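Local coordinates for protein pectate lyase (Paenibacillus sp. 0602, PDB 5GT5) that cleaves polygalacturonate and partly methylated pectin by endo-acting, probably calcium-dependent beta-elimination, as a secreted polysaccharide lyase of family 1, at residues 130-135 / 152-157; 57-62 / 112-117. The protein carries 1 engineered substitution. All blocks are in the same frame, centred on the assembly; numbering follows the deposited sequence.

Contact 1: 130-135 / 152-157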
loop_
_atom_site.group_PDB
_atom_site.type_symbol
_atom_site.label_atom_id
_atom_site.label_comp_id
_atom_site.label_asym_id
_atom_site.label_seq_id
_atom_site.Cartn_x
_atom_site.Cartn_y
_atom_site.Cartn_z
ATOM N N LEU A 130 0.275 21.617 -10.670
ATOM C CA LEU A 130 -0.189 22.701 -9.813
ATOM C C LEU A 130 0.990 23.464 -9.255
ATOM O O LEU A 130 2.059 22.878 -8.967
ATOM C CB LEU A 130 -1.013 22.162 -8.667
ATOM C CG LEU A 130 -2.310 21.542 -9.146
ATOM C CD1 LEU A 130 -2.856 20.689 -8.036
ATOM C CD2 LEU A 130 -3.281 22.667 -9.482
ATOM N N GLU A 131 0.824 24.778 -9.123
ATOM C CA GLU A 131 1.811 25.638 -8.482
ATOM C C GLU A 131 1.274 26.067 -7.120
ATOM O O GLU A 131 0.092 26.377 -6.972
ATOM C CB GLU A 131 2.150 26.853 -9.352
ATOM C CG GLU A 131 3.123 27.820 -8.637
ATOM C CD GLU A 131 3.768 28.817 -9.567
ATOM O OE1 GLU A 131 3.433 28.877 -10.767
ATOM O OE2 GLU A 131 4.623 29.588 -9.079
ATOM N N PHE A 132 2.151 26.043 -6.125
ATOM C CA PHE A 132 1.827 26.332 -4.751
ATOM C C PHE A 132 2.586 27.582 -4.330
ATOM O O PHE A 132 3.814 27.666 -4.503
ATOM C CB PHE A 132 2.224 25.143 -3.873
ATOM C CG PHE A 132 1.464 23.897 -4.198
ATOM C CD1 PHE A 132 1.866 23.061 -5.229
ATOM C CD2 PHE A 132 0.332 23.575 -3.477
ATOM C CE1 PHE A 132 1.097 21.896 -5.538
ATOM C CE2 PHE A 132 -0.388 22.427 -3.739
ATOM C CZ PHE A 132 -0.029 21.597 -4.786
ATOM N N ASP A 133 1.858 28.571 -3.806
ATOM C CA ASP A 133 2.478 29.869 -3.535
ATOM C C ASP A 133 1.797 30.578 -2.376
ATOM O O ASP A 133 0.663 30.225 -1.984
ATOM C CB ASP A 133 2.445 30.770 -4.796
ATOM C CG ASP A 133 3.512 31.857 -4.798
ATOM O OD1 ASP A 133 4.346 31.938 -3.874
ATOM O OD2 ASP A 133 3.484 32.663 -5.766
ATOM N N GLU A 134 2.499 31.585 -1.844
ATOM C CA GLU A 134 1.981 32.507 -0.826
ATOM C C GLU A 134 1.566 31.808 0.463
ATOM O O GLU A 134 0.416 31.873 0.913
ATOM C CB GLU A 134 0.883 33.415 -1.426
ATOM C CG GLU A 134 1.410 34.195 -2.627
ATOM C CD GLU A 134 0.450 35.253 -3.180
ATOM O OE1 GLU A 134 -0.632 35.499 -2.601
ATOM O OE2 GLU A 134 0.812 35.805 -4.241
ATOM N N LEU A 135 2.542 31.098 1.014
ATOM C CA LEU A 135 2.391 30.373 2.274
ATOM C C LEU A 135 3.636 30.586 3.143
ATOM O O LEU A 135 3.983 29.720 3.964
ATOM C CB LEU A 135 2.132 28.873 2.031
ATOM C CG LEU A 135 1.521 28.108 3.219
ATOM C CD1 LEU A 135 0.107 28.597 3.547
ATOM C CD2 LEU A 135 1.478 26.628 2.931
ATOM N N ASP A 152 2.926 24.167 5.855
ATOM C CA ASP A 152 3.670 23.387 4.867
ATOM C C ASP A 152 2.789 23.258 3.651
ATOM O O ASP A 152 1.566 23.166 3.800
ATOM C CB ASP A 152 3.954 21.979 5.418
ATOM C CG ASP A 152 4.404 22.006 6.864
ATOM O OD1 ASP A 152 5.588 22.229 7.101
ATOM O OD2 ASP A 152 3.564 21.787 7.765
ATOM N N TYR A 153 3.325 23.239 2.434
ATOM C CA TYR A 153 2.425 23.120 1.293
ATOM C C TYR A 153 1.703 21.771 1.255
ATOM O O TYR A 153 0.505 21.718 1.056
ATOM C CB TYR A 153 3.152 23.353 -0.025
ATOM C CG TYR A 153 3.455 24.783 -0.312
ATOM C CD1 TYR A 153 2.408 25.700 -0.502
ATOM C CD2 TYR A 153 4.756 25.220 -0.468
ATOM C CE1 TYR A 153 2.690 27.024 -0.792
ATOM C CE2 TYR A 153 5.042 26.549 -0.765
ATOM C CZ TYR A 153 3.996 27.421 -0.937
ATOM O OH TYR A 153 4.292 28.746 -1.210
ATOM N N ILE A 154 2.446 20.682 1.399
ATOM C CA ILE A 154 1.829 19.343 1.385
ATOM C C ILE A 154 2.467 18.522 2.487
ATOM O O ILE A 154 3.709 18.469 2.594
ATOM C CB ILE A 154 2.028 18.617 0.045
ATOM C CG1 ILE A 154 1.396 19.424 -1.089
ATOM C CG2 ILE A 154 1.419 17.210 0.100
ATOM C CD1 ILE A 154 1.640 18.815 -2.488
ATOM N N THR A 155 1.633 17.892 3.314
ATOM C CA THR A 155 2.074 16.935 4.343
ATOM C C THR A 155 1.354 15.653 4.060
ATOM O O THR A 155 0.123 15.639 3.847
ATOM C CB THR A 155 1.755 17.413 5.750
ATOM O OG1 THR A 155 2.394 18.689 5.959
ATOM C CG2 THR A 155 2.313 16.482 6.785
ATOM N N LEU A 156 2.103 14.564 4.044
ATOM C CA LEU A 156 1.526 13.243 3.852
ATOM C C LEU A 156 1.635 12.486 5.173
ATOM O O LEU A 156 2.715 12.386 5.754
ATOM C CB LEU A 156 2.277 12.495 2.764
ATOM C CG LEU A 156 2.540 13.291 1.478
ATOM C CD1 LEU A 156 3.390 12.450 0.542
ATOM C CD2 LEU A 156 1.230 13.673 0.812
ATOM N N GLU A 157 0.525 11.918 5.650
ATOM C CA GLU A 157 0.527 11.197 6.928
ATOM C C GLU A 157 -0.207 9.890 6.820
ATOM O O GLU A 157 -1.334 9.848 6.303
ATOM C CB GLU A 157 -0.116 12.014 8.057
ATOM C CG GLU A 157 0.677 13.273 8.419
ATOM C CD GLU A 157 0.045 14.087 9.531
ATOM O OE1 GLU A 157 -0.843 13.555 10.211
ATOM O OE2 GLU A 157 0.441 15.260 9.727
#
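Y153 lies between F132 and L135 and carries most of this buried contact. Its CG is anti to the carbonyl carbon (chi1 -76°), which starts the ring toward 130-135. F132 CB sits over one face of that ring, 3.7 Å from its centroid and only 22° off the normal, a CH-pi contact displaced toward the rim atoms CD1 and CE1. The two aromatic rings themselves meet obliquely, their planes 59° apart, so the methylene of F132 rather than its ring covers the tyrosine. F132 CZ touches I154 CD1 at 4.0 Å, the two side chains crossing at about a right angle. F132 also stacks on F169, which belongs to the neighbouring strand 168-169. L135 slides past Y153 in the opposite direction: its CB lies 3.4 Å from Y153 CE1, its CG is anti to the backbone N, and its CD2 packs against Y153 CD1 and D152 O. The phenol end reaches the backbone of D133, with Y153 OH 3.2 Å from D133 CA, and it makes a weak hydrogen bond with K171 O. Where the chain turns after strand 131-133, D133 OD1 accepts the N-H of E134 N at 2.8 Å from above its carboxylate plane, while the E134 carboxylate itself bonds H114. The D152 side chain leaves the backbone away from 130-135; its OD1 accepts G175 N and lies close to D174 and D178, a cluster of acids likely to hold calcium, as in close relatives. The contact is thus interior packing between two faces of the parallel beta-helix of pectate lyases, beside the probable calcium site, to which D152 belongs.

Contact 2: 57-62 / 112-117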
loop_
_atom_site.group_PDB
_atom_site.type_symbol
_atom_site.label_atom_id
_atom_site.label_comp_id
_atom_site.label_asym_id
_atom_site.label_seq_id
_atom_site.Cartn_x
_atom_site.Cartn_y
_atom_site.Cartn_z
ATOM N N ASP A 57 -6.602 29.631 -10.878
ATOM C CA ASP A 57 -5.958 29.881 -9.598
ATOM C C ASP A 57 -6.990 29.910 -8.476
ATOM O O ASP A 57 -8.116 30.405 -8.666
ATOM C CB ASP A 57 -5.202 31.223 -9.575
ATOM C CG ASP A 57 -4.049 31.299 -10.565
ATOM O OD1 ASP A 57 -3.657 30.270 -11.146
ATOM O OD2 ASP A 57 -3.533 32.435 -10.776
ATOM N N LEU A 58 -6.599 29.395 -7.317
ATOM C CA LEU A 58 -7.467 29.393 -6.143
ATOM C C LEU A 58 -6.850 30.143 -4.983
ATOM O O LEU A 58 -5.683 29.897 -4.589
ATOM C CB LEU A 58 -7.807 27.965 -5.700
ATOM C CG LEU A 58 -8.587 27.087 -6.689
ATOM C CD1 LEU A 58 -8.761 25.707 -6.098
ATOM C CD2 LEU A 58 -9.950 27.723 -6.986
ATOM N N ASN A 59 -7.614 31.080 -4.429
ATOM C CA ASN A 59 -7.200 31.862 -3.268
ATOM C C ASN A 59 -7.944 31.323 -2.078
ATOM O O ASN A 59 -9.147 31.577 -1.901
ATOM C CB ASN A 59 -7.546 33.327 -3.530
ATOM C CG ASN A 59 -6.748 33.871 -4.666
ATOM O OD1 ASN A 59 -5.532 33.823 -4.623
ATOM N ND2 ASN A 59 -7.417 34.315 -5.725
ATOM N N LEU A 60 -7.243 30.524 -1.277
ATOM C CA LEU A 60 -7.904 29.617 -0.348
ATOM C C LEU A 60 -7.736 29.982 1.135
ATOM O O LEU A 60 -7.941 29.158 2.023
ATOM C CB LEU A 60 -7.433 28.171 -0.620
ATOM C CG LEU A 60 -7.689 27.652 -2.029
ATOM C CD1 LEU A 60 -7.098 26.256 -2.188
ATOM C CD2 LEU A 60 -9.202 27.646 -2.331
ATOM N N GLY A 61 -7.367 31.231 1.411
ATOM C CA GLY A 61 -7.246 31.654 2.802
ATOM C C GLY A 61 -8.568 31.667 3.548
ATOM O O GLY A 61 -9.620 31.945 2.956
ATOM N N TRP A 62 -8.511 31.384 4.845
ATOM C CA TRP A 62 -9.724 31.200 5.653
ATOM C C TRP A 62 -10.646 32.425 5.644
ATOM O O TRP A 62 -11.864 32.260 5.679
ATOM C CB TRP A 62 -9.326 30.834 7.072
ATOM C CG TRP A 62 -10.451 30.476 7.953
ATOM C CD1 TRP A 62 -10.966 31.239 8.955
ATOM C CD2 TRP A 62 -11.197 29.260 7.939
ATOM N NE1 TRP A 62 -11.989 30.557 9.582
ATOM C CE2 TRP A 62 -12.150 29.341 8.963
ATOM C CE3 TRP A 62 -11.156 28.097 7.148
ATOM C CZ2 TRP A 62 -13.060 28.312 9.223
ATOM C CZ3 TRP A 62 -12.044 27.082 7.413
ATOM C CH2 TRP A 62 -12.985 27.193 8.444
ATOM N N ILE A 112 -2.329 27.313 -6.206
ATOM C CA ILE A 112 -3.014 27.086 -4.936
ATOM C C ILE A 112 -2.363 28.016 -3.924
ATOM O O ILE A 112 -1.179 27.834 -3.604
ATOM C CB ILE A 112 -2.816 25.633 -4.455
ATOM C CG1 ILE A 112 -3.340 24.633 -5.507
ATOM C CG2 ILE A 112 -3.486 25.385 -3.098
ATOM C CD1 ILE A 112 -4.802 24.760 -5.773
ATOM N N LYS A 113 -3.099 29.013 -3.434
ATOM C CA LYS A 113 -2.543 30.069 -2.572
ATOM C C LYS A 113 -3.222 30.125 -1.220
ATOM O O LYS A 113 -4.436 29.922 -1.116
ATOM C CB LYS A 113 -2.670 31.433 -3.256
ATOM C CG LYS A 113 -1.837 31.577 -4.513
ATOM C CD LYS A 113 -1.814 33.056 -4.983
ATOM C CE LYS A 113 -2.954 33.339 -5.918
ATOM N NZ LYS A 113 -3.327 34.810 -5.968
ATOM N N HIS A 114 -2.422 30.385 -0.182
ATOM C CA HIS A 114 -2.916 30.690 1.167
ATOM C C HIS A 114 -3.469 29.487 1.863
ATOM O O HIS A 114 -4.289 29.615 2.775
ATOM C CB HIS A 114 -3.929 31.856 1.177
ATOM C CG HIS A 114 -3.497 32.988 0.303
ATOM N ND1 HIS A 114 -4.385 33.760 -0.422
ATOM C CD2 HIS A 114 -2.255 33.399 -0.038
ATOM C CE1 HIS A 114 -3.695 34.639 -1.139
ATOM N NE2 HIS A 114 -2.405 34.448 -0.914
ATOM N N ALA A 115 -3.011 28.304 1.456
ATOM C CA ALA A 115 -3.485 27.065 2.102
ATOM C C ALA A 115 -2.470 25.951 2.119
ATOM O O ALA A 115 -1.756 25.725 1.140
ATOM C CB ALA A 115 -4.804 26.549 1.504
ATOM N N ALA A 116 -2.454 25.228 3.236
ATOM C CA ALA A 116 -1.711 23.972 3.363
ATOM C C ALA A 116 -2.622 22.804 3.019
ATOM O O ALA A 116 -3.819 22.834 3.326
ATOM C CB ALA A 116 -1.242 23.794 4.814
ATOM N N ILE A 117 -2.053 21.775 2.396
ATOM C CA ILE A 117 -2.769 20.518 2.113
ATOM C C ILE A 117 -2.197 19.411 2.982
ATOM O O ILE A 117 -0.978 19.221 3.039
ATOM C CB ILE A 117 -2.691 20.119 0.651
ATOM C CG1 ILE A 117 -3.440 21.168 -0.193
ATOM C CG2 ILE A 117 -3.326 18.685 0.438
ATOM C CD1 ILE A 117 -3.378 20.912 -1.661
HETATM O O HOH W 1 -3.252 34.248 -8.777
HETATM O O HOH W 2 -6.011 35.225 -8.115
#
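Two backbone hydrogen bonds, both to K113, join 58-60 to strand 111-113, in a short parallel ladder where L58 pairs with I112 and N59 with K113: K113 N gives to L58 O at 3.0 Å, and L60 N gives to K113 O at 2.9 Å. K113 thus both donates and accepts, on either side of its partner N59. Beyond the ladder the chains stay close, and G61 CA makes a CA-H...O contact with H114 O, while G61 N lies 3.5 Å from H114 CB. On the face bearing L58 and I112, the side chains run side by side with their CD1 atoms 4.1 Å apart; past the strand, L60 CD1 reaches I112 CG2 and L60 CB meets A115 CB at 3.7 Å. Polar contacts occupy the face bearing N59 and K113. These side chains also point the same way, and the lysine chain is bent at chi3 (-89°), bringing K113 CE within 2.9 Å of N59 OD1; NZ makes a weak hydrogen bond to the same oxygen. One water links NZ weakly to D57 OD2, and a second accepts from N59 ND2 and, weakly, from NZ. A methionine in place of K113 would probably leave N59 OD1 without this donor and D57 without its water-mediated link to a positive charge. K113 CB also covers one face of the H114 imidazole, 3.7 Å above its centre; E64 bonds ND1, with E134 as the ring's second partner. Inward aliphatic residues, an outward polar pair and in-register parallel strands are the stacking of successive coils in the right-handed parallel beta-helix of this lyase family.

In the fold
From the N terminus, strand 58-59 is laid down first; the chain then passes through strand 74-76, helix 84-89 and strands 92-97 and 102-106 before strand 111-113 pairs with it and contact 2 closes a loop of 49 residues. Contact 1 follows in series, neither nesting in contact 2 nor crossing it: residues 130-135 and 152-157 enclose a 16-residue loop without helix or strand. The two contacts join directly, since strand 131-133 lies beside 111-113 and strand 154-157 beside 115-120, with E131 O bonded to I112 N. Contact 2 ties strands of adjacent coils, whereas contact 1 spans the interior between two sheets.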